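Local structure of 3-carboxy-cis,cis-muconate cycloisomerase (1RE5) at residues E17-R22 against D329-V334; Q117-L122 against R186-Q191; K142-P147 against Q433-V438; Q181-R186 against L233-S238. The protein is an enzyme of the fumarase/aspartase superfamily, built mainly of long helices and assembled from four copies of one chain. All blocks are in the same frame, centred on the assembly; numbering follows the deposited sequence.

Contact 1: E17-R22 against D329-V334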
# COMPACT_ATOMS: atom_id res chain seq x y z
N GLU D 17 22.46 -8.17 12.10
CA GLU D 17 23.90 -8.06 11.91
C GLU D 17 24.21 -7.80 10.43
O GLU D 17 25.04 -6.95 10.07
CB GLU D 17 24.60 -9.33 12.38
CG GLU D 17 26.11 -9.18 12.54
CD GLU D 17 26.47 -7.97 13.38
OE1 GLU D 17 25.89 -7.82 14.47
OE2 GLU D 17 27.34 -7.17 12.95
N ILE D 18 23.52 -8.53 9.56
CA ILE D 18 23.70 -8.36 8.13
C ILE D 18 23.28 -6.95 7.72
O ILE D 18 23.96 -6.29 6.94
CB ILE D 18 22.86 -9.36 7.32
CG1 ILE D 18 23.38 -10.78 7.54
CG2 ILE D 18 22.88 -8.99 5.84
CD1 ILE D 18 22.70 -11.83 6.67
N PHE D 19 22.14 -6.49 8.24
CA PHE D 19 21.66 -5.17 7.87
C PHE D 19 21.93 -4.15 8.95
O PHE D 19 21.02 -3.65 9.61
CB PHE D 19 20.18 -5.22 7.52
CG PHE D 19 19.91 -5.95 6.24
CD1 PHE D 19 20.25 -5.38 5.02
CD2 PHE D 19 19.38 -7.24 6.25
CE1 PHE D 19 20.07 -6.08 3.82
CE2 PHE D 19 19.20 -7.95 5.06
CZ PHE D 19 19.55 -7.37 3.85
N SER D 20 23.22 -3.87 9.11
CA SER D 20 23.71 -2.91 10.07
C SER D 20 24.64 -2.04 9.26
O SER D 20 24.93 -2.35 8.10
CB SER D 20 24.50 -3.62 11.16
OG SER D 20 25.55 -4.39 10.58
N ASP D 21 25.11 -0.94 9.84
CA ASP D 21 26.02 -0.09 9.10
C ASP D 21 27.26 -0.88 8.70
O ASP D 21 27.74 -0.79 7.57
CB ASP D 21 26.42 1.10 9.95
CG ASP D 21 25.26 2.01 10.21
OD1 ASP D 21 24.58 2.37 9.22
OD2 ASP D 21 25.05 2.37 11.39
N ARG D 22 27.76 -1.68 9.63
CA ARG D 22 28.94 -2.48 9.39
C ARG D 22 28.72 -3.38 8.19
O ARG D 22 29.58 -3.48 7.31
CB ARG D 22 29.24 -3.31 10.63
CG ARG D 22 30.57 -4.05 10.61
CD ARG D 22 30.34 -5.53 10.88
NE ARG D 22 29.96 -6.24 9.66
CZ ARG D 22 29.03 -7.20 9.61
NH1 ARG D 22 28.38 -7.55 10.71
NH2 ARG D 22 28.77 -7.81 8.47
N ASP D 329 14.37 -3.38 5.79
CA ASP D 329 13.27 -3.50 6.74
C ASP D 329 12.47 -4.77 6.50
O ASP D 329 12.11 -5.48 7.44
CB ASP D 329 12.33 -2.30 6.67
CG ASP D 329 12.82 -1.14 7.50
OD1 ASP D 329 12.07 -0.13 7.60
OD2 ASP D 329 13.94 -1.23 8.05
N ILE D 330 12.18 -5.05 5.23
CA ILE D 330 11.41 -6.24 4.89
C ILE D 330 12.13 -7.50 5.38
O ILE D 330 11.53 -8.34 6.04
CB ILE D 330 11.19 -6.33 3.37
CG1 ILE D 330 10.34 -5.15 2.90
CG2 ILE D 330 10.50 -7.64 3.02
CD1 ILE D 330 10.20 -5.03 1.41
N CYS D 331 13.42 -7.61 5.07
CA CYS D 331 14.22 -8.75 5.49
C CYS D 331 14.22 -8.93 7.00
O CYS D 331 14.08 -10.06 7.51
CB CYS D 331 15.65 -8.59 4.99
SG CYS D 331 15.81 -8.83 3.21
N CYS D 332 14.38 -7.84 7.73
CA CYS D 332 14.40 -7.93 9.18
C CYS D 332 13.06 -8.35 9.75
O CYS D 332 12.98 -9.20 10.63
CB CYS D 332 14.85 -6.59 9.79
SG CYS D 332 16.54 -6.20 9.34
N LEU D 333 11.99 -7.74 9.23
CA LEU D 333 10.63 -8.04 9.66
C LEU D 333 10.33 -9.53 9.51
O LEU D 333 9.78 -10.17 10.41
CB LEU D 333 9.64 -7.22 8.84
CG LEU D 333 8.76 -6.15 9.51
CD1 LEU D 333 9.25 -5.82 10.92
CD2 LEU D 333 8.76 -4.91 8.63
N VAL D 334 10.68 -10.07 8.35
CA VAL D 334 10.45 -11.47 8.08
C VAL D 334 11.34 -12.37 8.95
O VAL D 334 10.88 -13.41 9.44
CB VAL D 334 10.68 -11.76 6.59
CG1 VAL D 334 10.54 -13.24 6.31
CG2 VAL D 334 9.67 -10.97 5.75
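The sulfur atoms of two consecutive cysteines, Cys331 and Cys332, lie beside one aromatic ring, that of Phe19. Their SG atoms lie 4.8 Å (Cys331) and 5.4 Å (Cys332) from the centroid of that ring. Both approach obliquely, 52° and 59° off its normal, as sulfur-aromatic contacts. Cys331 is the more closely engaged: its CB sits 3.6 Å from Phe19 CE2, and its SG reaches across to the CE2 and CZ side of the ring. Cys332 instead meets the root of the side chain, with its SG 4.2 Å from Phe19 CB. Cysteine suits both positions, since a small, polarisable thiol can settle beside a ring in a buried place. Phe19 is the first residue to leave helical geometry after helix 13-18. Its CG is anti to its carbonyl carbon (chi1 -70°), and this puts the ring beside Cys331, while Ile18 CG2 lies 3.9 Å above one ring face. Next along the chain, Ser20 N-caps helix 21-40: its OG accepts the N-H of Gly23 and gives its own hydrogen to Glu17 O at 2.7 Å, tying the two helix ends together. The buried ring thus sits between helix 319-347 and Gln117 and Ala121 of helix 106-142, while Cys331 also packs on Phe236 and Leu240 of helix 231-257.

Contact 2: Q117-L122 against R186-Q191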
# COMPACT_ATOMS: atom_id res chain seq x y z
N GLN D 117 24.88 -8.64 0.60
CA GLN D 117 24.12 -8.72 1.85
C GLN D 117 22.89 -9.59 1.63
O GLN D 117 22.52 -10.38 2.50
CB GLN D 117 23.68 -7.34 2.32
CG GLN D 117 24.83 -6.41 2.58
CD GLN D 117 24.37 -5.07 3.08
OE1 GLN D 117 23.99 -4.92 4.24
NE2 GLN D 117 24.39 -4.07 2.20
N LEU D 118 22.27 -9.44 0.48
CA LEU D 118 21.09 -10.23 0.18
C LEU D 118 21.42 -11.72 0.15
O LEU D 118 20.63 -12.55 0.59
CB LEU D 118 20.49 -9.79 -1.15
CG LEU D 118 19.82 -8.41 -1.11
CD1 LEU D 118 19.16 -8.14 -2.46
CD2 LEU D 118 18.79 -8.36 0.01
N ARG D 119 22.60 -12.06 -0.35
CA ARG D 119 22.96 -13.47 -0.40
C ARG D 119 23.08 -14.02 1.02
O ARG D 119 22.59 -15.12 1.31
CB ARG D 119 24.27 -13.67 -1.16
CG ARG D 119 24.68 -15.13 -1.27
CD ARG D 119 26.19 -15.27 -1.15
NE ARG D 119 26.86 -15.18 -2.44
CZ ARG D 119 28.00 -14.54 -2.66
NH1 ARG D 119 28.61 -13.90 -1.66
NH2 ARG D 119 28.54 -14.57 -3.86
N ASP D 120 23.72 -13.28 1.92
CA ASP D 120 23.85 -13.75 3.30
C ASP D 120 22.48 -13.89 3.90
O ASP D 120 22.23 -14.81 4.68
CB ASP D 120 24.67 -12.78 4.16
CG ASP D 120 26.15 -12.91 3.92
OD1 ASP D 120 26.57 -13.94 3.35
OD2 ASP D 120 26.89 -11.99 4.31
N ALA D 121 21.58 -12.96 3.54
CA ALA D 121 20.21 -12.98 4.05
C ALA D 121 19.45 -14.18 3.48
O ALA D 121 18.77 -14.90 4.21
CB ALA D 121 19.50 -11.70 3.66
N LEU D 122 19.58 -14.41 2.18
CA LEU D 122 18.89 -15.52 1.54
C LEU D 122 19.27 -16.80 2.25
O LEU D 122 18.42 -17.66 2.51
CB LEU D 122 19.29 -15.62 0.07
CG LEU D 122 18.19 -16.05 -0.90
CD1 LEU D 122 18.85 -16.47 -2.19
CD2 LEU D 122 17.39 -17.20 -0.33
N ARG D 186 18.78 -15.79 -10.48
CA ARG D 186 18.32 -14.53 -11.05
C ARG D 186 18.76 -13.35 -10.18
O ARG D 186 19.20 -12.32 -10.69
CB ARG D 186 16.80 -14.60 -11.13
CG ARG D 186 16.15 -13.83 -12.19
CD ARG D 186 14.65 -14.07 -12.07
NE ARG D 186 14.27 -15.41 -12.50
CZ ARG D 186 13.31 -16.14 -11.93
NH1 ARG D 186 12.62 -15.67 -10.90
NH2 ARG D 186 13.01 -17.34 -12.42
N LEU D 187 18.65 -13.52 -8.87
CA LEU D 187 18.99 -12.46 -7.92
C LEU D 187 20.47 -12.20 -7.68
O LEU D 187 20.90 -11.05 -7.65
CB LEU D 187 18.35 -12.77 -6.56
CG LEU D 187 18.72 -11.80 -5.44
CD1 LEU D 187 18.04 -10.44 -5.64
CD2 LEU D 187 18.28 -12.40 -4.12
N LEU D 188 21.24 -13.27 -7.50
CA LEU D 188 22.66 -13.15 -7.23
C LEU D 188 23.50 -12.83 -8.46
O LEU D 188 24.28 -13.67 -8.93
CB LEU D 188 23.17 -14.43 -6.56
CG LEU D 188 22.44 -14.80 -5.26
CD1 LEU D 188 23.06 -16.03 -4.61
CD2 LEU D 188 22.50 -13.62 -4.31
N VAL D 189 23.34 -11.61 -8.97
CA VAL D 189 24.09 -11.16 -10.13
C VAL D 189 24.91 -9.93 -9.76
O VAL D 189 24.61 -9.23 -8.78
CB VAL D 189 23.16 -10.80 -11.31
CG1 VAL D 189 22.53 -12.06 -11.88
CG2 VAL D 189 22.07 -9.80 -10.85
N LEU D 190 25.96 -9.69 -10.54
CA LEU D 190 26.84 -8.56 -10.32
C LEU D 190 26.27 -7.29 -10.94
O LEU D 190 25.54 -7.36 -11.93
CB LEU D 190 28.22 -8.85 -10.94
CG LEU D 190 29.17 -7.65 -10.96
CD1 LEU D 190 29.80 -7.48 -9.58
CD2 LEU D 190 30.23 -7.85 -12.04
N GLN D 191 26.59 -6.15 -10.35
CA GLN D 191 26.16 -4.86 -10.88
C GLN D 191 27.43 -4.11 -11.23
O GLN D 191 28.09 -3.51 -10.36
CB GLN D 191 25.39 -4.03 -9.85
CG GLN D 191 24.89 -2.71 -10.44
CD GLN D 191 23.70 -2.91 -11.37
OE1 GLN D 191 22.55 -2.75 -10.95
NE2 GLN D 191 23.97 -3.26 -12.63
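Arg119 lies across Leu188 at about a right angle, and its aliphatic part does the touching. Its CB rests 3.6 Å from Leu188 CD2. The next atom, Arg119 CG, is 3.8 Å from Leu188 CD1 and 4.0 Å from CD2 of the same leucine, so the fork of the leucine receives the stem of the arginine. CG stands anti to the backbone N of Arg119 (chi1 -179°), and bends at chi2 and chi3 then carry the chain on to its tip, where NH2 is hydrogen-bonded to the backbone oxygens of Leu217 and Lys218. Leu188 is the first residue to leave helix 162-187 and stands at the centre of an inverse gamma turn closed by Val189 N to Leu187 O at 2.8 Å. Deeper in, Leu118 CD1 meets Leu187 CD1 at 4.1 Å, again with the side chains crossing. Phe236 of helix 231-257 packs on both of these leucines. No hydrogen bond joins the two segments. Arginine fits this half-buried position because its methylenes can serve as hydrophobic surface while its charged end finds carbonyl oxygens beyond; the cohesion here is therefore apolar, with polarity dealt with at the margin.

Contact 3: K142-P147 against Q433-V438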
# COMPACT_ATOMS: atom_id res chain seq x y z
N LYS D 142 2.43 -35.97 13.98
CA LYS D 142 2.05 -36.24 15.36
C LYS D 142 0.56 -36.05 15.61
O LYS D 142 -0.04 -36.84 16.33
CB LYS D 142 2.83 -35.35 16.32
CG LYS D 142 2.38 -35.47 17.77
CD LYS D 142 3.40 -34.84 18.71
CE LYS D 142 3.01 -35.01 20.17
NZ LYS D 142 4.03 -34.45 21.09
N HIS D 143 -0.02 -35.00 15.03
CA HIS D 143 -1.44 -34.74 15.23
C HIS D 143 -2.27 -34.99 13.98
O HIS D 143 -3.36 -34.43 13.82
CB HIS D 143 -1.66 -33.30 15.72
CG HIS D 143 -1.11 -33.02 17.08
ND1 HIS D 143 0.15 -32.50 17.28
CD2 HIS D 143 -1.63 -33.21 18.31
CE1 HIS D 143 0.38 -32.37 18.58
NE2 HIS D 143 -0.69 -32.79 19.22
N ALA D 144 -1.77 -35.83 13.09
CA ALA D 144 -2.48 -36.13 11.85
C ALA D 144 -3.93 -36.55 12.06
O ALA D 144 -4.75 -36.40 11.17
CB ALA D 144 -1.75 -37.23 11.07
N ASP D 145 -4.25 -37.06 13.24
CA ASP D 145 -5.62 -37.48 13.46
C ASP D 145 -6.26 -37.07 14.77
O ASP D 145 -7.22 -37.71 15.22
CB ASP D 145 -5.74 -39.00 13.25
CG ASP D 145 -4.75 -39.78 14.07
OD1 ASP D 145 -4.54 -40.97 13.78
OD2 ASP D 145 -4.16 -39.19 15.01
N THR D 146 -5.75 -36.03 15.41
CA THR D 146 -6.40 -35.55 16.61
C THR D 146 -7.48 -34.61 16.04
O THR D 146 -7.18 -33.63 15.36
CB THR D 146 -5.40 -34.84 17.59
OG1 THR D 146 -5.89 -33.54 17.93
CG2 THR D 146 -4.06 -34.73 17.01
N PRO D 147 -8.75 -34.95 16.26
CA PRO D 147 -9.87 -34.15 15.74
C PRO D 147 -10.22 -32.84 16.46
O PRO D 147 -10.19 -32.76 17.69
CB PRO D 147 -11.03 -35.14 15.76
CG PRO D 147 -10.73 -35.95 16.98
CD PRO D 147 -9.24 -36.18 16.91
N GLN D 433 -10.41 -36.78 4.18
CA GLN D 433 -9.03 -36.98 3.75
C GLN D 433 -7.98 -36.34 4.66
O GLN D 433 -6.81 -36.23 4.28
CB GLN D 433 -8.86 -36.45 2.32
CG GLN D 433 -9.83 -37.05 1.31
CD GLN D 433 -9.80 -38.58 1.34
OE1 GLN D 433 -8.78 -39.20 1.02
NE2 GLN D 433 -10.92 -39.19 1.75
N ALA D 434 -8.39 -35.94 5.85
CA ALA D 434 -7.48 -35.32 6.81
C ALA D 434 -6.09 -35.94 6.82
O ALA D 434 -5.10 -35.25 6.58
CB ALA D 434 -8.08 -35.38 8.20
N ARG D 435 -6.01 -37.23 7.11
CA ARG D 435 -4.72 -37.93 7.16
C ARG D 435 -3.99 -37.99 5.82
O ARG D 435 -2.75 -37.97 5.75
CB ARG D 435 -4.91 -39.35 7.73
CG ARG D 435 -4.98 -39.38 9.25
CD ARG D 435 -5.16 -40.80 9.81
NE ARG D 435 -6.52 -41.31 9.63
CZ ARG D 435 -7.63 -40.66 9.98
NH1 ARG D 435 -7.55 -39.45 10.54
NH2 ARG D 435 -8.82 -41.21 9.76
N VAL D 436 -4.75 -38.05 4.73
CA VAL D 436 -4.16 -38.08 3.41
C VAL D 436 -3.44 -36.75 3.14
O VAL D 436 -2.29 -36.73 2.69
CB VAL D 436 -5.24 -38.31 2.33
CG1 VAL D 436 -4.63 -38.21 0.94
CG2 VAL D 436 -5.87 -39.66 2.53
N TRP D 437 -4.13 -35.64 3.41
CA TRP D 437 -3.55 -34.32 3.19
C TRP D 437 -2.20 -34.20 3.92
O TRP D 437 -1.19 -33.76 3.34
CB TRP D 437 -4.50 -33.22 3.69
CG TRP D 437 -5.85 -33.15 3.01
CD1 TRP D 437 -7.00 -32.64 3.54
CD2 TRP D 437 -6.18 -33.57 1.67
NE1 TRP D 437 -8.02 -32.71 2.62
CE2 TRP D 437 -7.55 -33.28 1.47
CE3 TRP D 437 -5.45 -34.16 0.62
CZ2 TRP D 437 -8.21 -33.56 0.26
CZ3 TRP D 437 -6.11 -34.44 -0.58
CH2 TRP D 437 -7.48 -34.14 -0.75
N VAL D 438 -2.18 -34.58 5.20
CA VAL D 438 -0.95 -34.52 5.97
C VAL D 438 0.13 -35.38 5.31
O VAL D 438 1.31 -35.04 5.31
CB VAL D 438 -1.16 -35.03 7.39
CG1 VAL D 438 0.18 -35.11 8.11
CG2 VAL D 438 -2.14 -34.12 8.14
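The carbonyl oxygen of Ala144 is held by a hydrogen bond with Thr161 OG1, and across the contact Arg435 CG merely packs against that oxygen, 3.6 Å away. Beside it, Ala144 CB packs 4.1 Å from Val438 CG1, one helical turn beyond Arg435. Alanine suits this place, being small enough for the backbones to come within 5.5 Å between Ala144 CA and Arg435 CA. Arg435 then runs along the turn: its CD is 3.9 Å from Asp145 CB, and a bend at chi3 (-75°) brings its NH1 to 3.3 Å from Asp145 CB. Despite their opposite charges, the two residues form no salt bridge. Asp145 OD1 stays 4.6 Å from Arg435 NE, with the carboxylate and guanidinium planes 49° apart, so any attraction is probably diffuse and softened by solvent around these exposed residues. Ala144 and Asp145 occupy the middle of a type I beta turn, closed by Thr146 N to His143 O at 3.3 Å. Val438 also packs on Ala167 of helix 162-187, while Trp437 NE1 bonds Gly197 O of the third subunit. The type I beta turn that leads from helix 106-142 into strand 147-152 rests on the first turns of the C-terminal helix 434-449.

Contact 4: Q181-R186 against L233-S238; sequences QELRPR and LVEFAS
Helices 181-186 and 233-238 run nearly antiparallel, their axes 10.5 Å apart and 158° between directions, with Leu183 and Phe236 closest in backbone. Leu183 lies between them: its CD2 is 4.1 Å from Phe236 CA and its CD1 4.2 Å from Phe236 CD1, while its CB lies beside Glu235 OE1, the side chains of Leu183 and Glu235 running past one another and pointing opposite ways. A branched leucine suits this spot because one methyl can reach the ring and the other the helix backbone. Glu235, its CG anti to the backbone N and the rest extended, reaches across to Arg186. There NH1 of Arg186 donates to the syn lone pair of Glu235 OE1, 3.1 Å away and nearly straight at 165°, and its salt bridge to OE2 of the same carboxylate measures 2.6 Å. The two flat groups are almost coplanar, 20° apart, and NH1 is near both oxygens. The charges continue into the third subunit: Arg186 NH2 pairs with Glu182 there, and Glu235 OE1 with Arg179 there, a network that probably helps Arg186, which is buried, and Glu235 keep their charges. Pro185, which has no N-H to give, accompanies a kink in its helix. Antiparallel packing of this kind belongs to the central helix bundle by which tetramers of the fumarase/aspartase superfamily assemble; here ion pairs to the third subunit join it.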
# COMPACT_ATOMS: atom_id res chain seq x y z
N GLN D 181 14.43 -20.88 -4.36
CA GLN D 181 15.40 -21.64 -5.12
C GLN D 181 15.41 -21.17 -6.57
O GLN D 181 16.47 -20.99 -7.16
CB GLN D 181 15.03 -23.13 -5.05
CG GLN D 181 16.14 -24.09 -5.39
CD GLN D 181 15.71 -25.54 -5.20
OE1 GLN D 181 14.77 -26.01 -5.84
NE2 GLN D 181 16.41 -26.24 -4.31
N GLU D 182 14.22 -20.95 -7.13
CA GLU D 182 14.13 -20.53 -8.52
C GLU D 182 14.64 -19.13 -8.79
O GLU D 182 15.09 -18.85 -9.90
CB GLU D 182 12.69 -20.63 -9.00
CG GLU D 182 12.07 -22.00 -8.79
CD GLU D 182 10.62 -22.05 -9.23
OE1 GLU D 182 9.95 -21.00 -9.15
OE2 GLU D 182 10.15 -23.15 -9.63
N LEU D 183 14.58 -18.25 -7.79
CA LEU D 183 15.03 -16.89 -8.00
C LEU D 183 16.51 -16.69 -7.67
O LEU D 183 17.12 -15.68 -8.04
CB LEU D 183 14.17 -15.92 -7.17
CG LEU D 183 14.30 -15.87 -5.65
CD1 LEU D 183 15.60 -15.21 -5.22
CD2 LEU D 183 13.15 -15.07 -5.09
N ARG D 184 17.10 -17.66 -6.98
CA ARG D 184 18.50 -17.54 -6.60
C ARG D 184 19.44 -17.16 -7.76
O ARG D 184 20.18 -16.18 -7.67
CB ARG D 184 18.96 -18.84 -5.94
CG ARG D 184 20.35 -18.78 -5.37
CD ARG D 184 20.44 -19.57 -4.07
NE ARG D 184 21.66 -19.21 -3.35
CZ ARG D 184 21.80 -19.22 -2.03
NH1 ARG D 184 20.78 -19.57 -1.25
NH2 ARG D 184 22.94 -18.84 -1.48
N PRO D 185 19.40 -17.92 -8.87
CA PRO D 185 20.28 -17.62 -10.01
C PRO D 185 20.00 -16.28 -10.67
O PRO D 185 20.86 -15.70 -11.33
CB PRO D 185 19.98 -18.77 -10.97
CG PRO D 185 18.52 -19.03 -10.71
CD PRO D 185 18.47 -19.01 -9.20
N ARG D 186 18.78 -15.79 -10.48
CA ARG D 186 18.32 -14.53 -11.05
C ARG D 186 18.76 -13.35 -10.18
O ARG D 186 19.20 -12.32 -10.69
CB ARG D 186 16.80 -14.60 -11.13
CG ARG D 186 16.15 -13.83 -12.19
CD ARG D 186 14.65 -14.07 -12.07
NE ARG D 186 14.27 -15.41 -12.50
CZ ARG D 186 13.31 -16.14 -11.93
NH1 ARG D 186 12.62 -15.67 -10.90
NH2 ARG D 186 13.01 -17.34 -12.42
N LEU D 233 15.31 -7.20 -7.44
CA LEU D 233 15.16 -6.88 -6.02
C LEU D 233 13.69 -6.93 -5.58
O LEU D 233 13.36 -7.38 -4.47
CB LEU D 233 15.73 -5.48 -5.72
CG LEU D 233 17.18 -5.22 -6.16
CD1 LEU D 233 17.61 -3.81 -5.74
CD2 LEU D 233 18.10 -6.26 -5.54
N VAL D 234 12.79 -6.47 -6.44
CA VAL D 234 11.38 -6.47 -6.12
C VAL D 234 10.84 -7.90 -6.05
O VAL D 234 9.97 -8.19 -5.23
CB VAL D 234 10.60 -5.65 -7.15
CG1 VAL D 234 9.13 -5.64 -6.81
CG2 VAL D 234 11.15 -4.23 -7.15
N GLU D 235 11.34 -8.79 -6.89
CA GLU D 235 10.89 -10.18 -6.83
C GLU D 235 11.28 -10.82 -5.49
O GLU D 235 10.47 -11.52 -4.87
CB GLU D 235 11.48 -11.01 -7.94
CG GLU D 235 11.38 -12.50 -7.68
CD GLU D 235 11.85 -13.31 -8.87
OE1 GLU D 235 12.97 -13.05 -9.37
OE2 GLU D 235 11.10 -14.21 -9.30
N PHE D 236 12.51 -10.60 -5.06
CA PHE D 236 12.99 -11.15 -3.80
C PHE D 236 12.12 -10.63 -2.64
O PHE D 236 11.73 -11.40 -1.76
CB PHE D 236 14.45 -10.75 -3.56
CG PHE D 236 14.99 -11.21 -2.23
CD1 PHE D 236 15.10 -12.56 -1.94
CD2 PHE D 236 15.41 -10.28 -1.28
CE1 PHE D 236 15.62 -12.99 -0.70
CE2 PHE D 236 15.93 -10.70 -0.04
CZ PHE D 236 16.03 -12.06 0.24
N ALA D 237 11.81 -9.34 -2.67
CA ALA D 237 10.99 -8.74 -1.62
C ALA D 237 9.60 -9.34 -1.65
O ALA D 237 8.96 -9.53 -0.63
CB ALA D 237 10.91 -7.23 -1.83
N SER D 238 9.14 -9.64 -2.85
CA SER D 238 7.83 -10.21 -3.05
C SER D 238 7.69 -11.60 -2.44
O SER D 238 6.67 -11.92 -1.82
CB SER D 238 7.53 -10.24 -4.54
OG SER D 238 6.34 -10.93 -4.76

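In the fold
Contacts 1, 2 and 4 cluster in the long-helix body, with centres 9 to 17 Å apart. Contacts 2 and 4 are the closest pair: both use helix 162-187 and share Arg186. Phe236 of contact 4 touches Leu118 of contact 2 and Cys331 of contact 1, so helix 231-257 links all three. Contact 3 stands apart, 33 to 39 Å from the others between centres, toward one end of the elongated chain. Along the sequence, contacts 2 and 4 fall between the halves of contact 1, and contact 4 between those of contact 3; pairs 1-3, 2-3 and 2-4 alternate. Distant chain parts are thus woven together; contacts 2, 3 and 4 touch the third subunit, contact 1 the second.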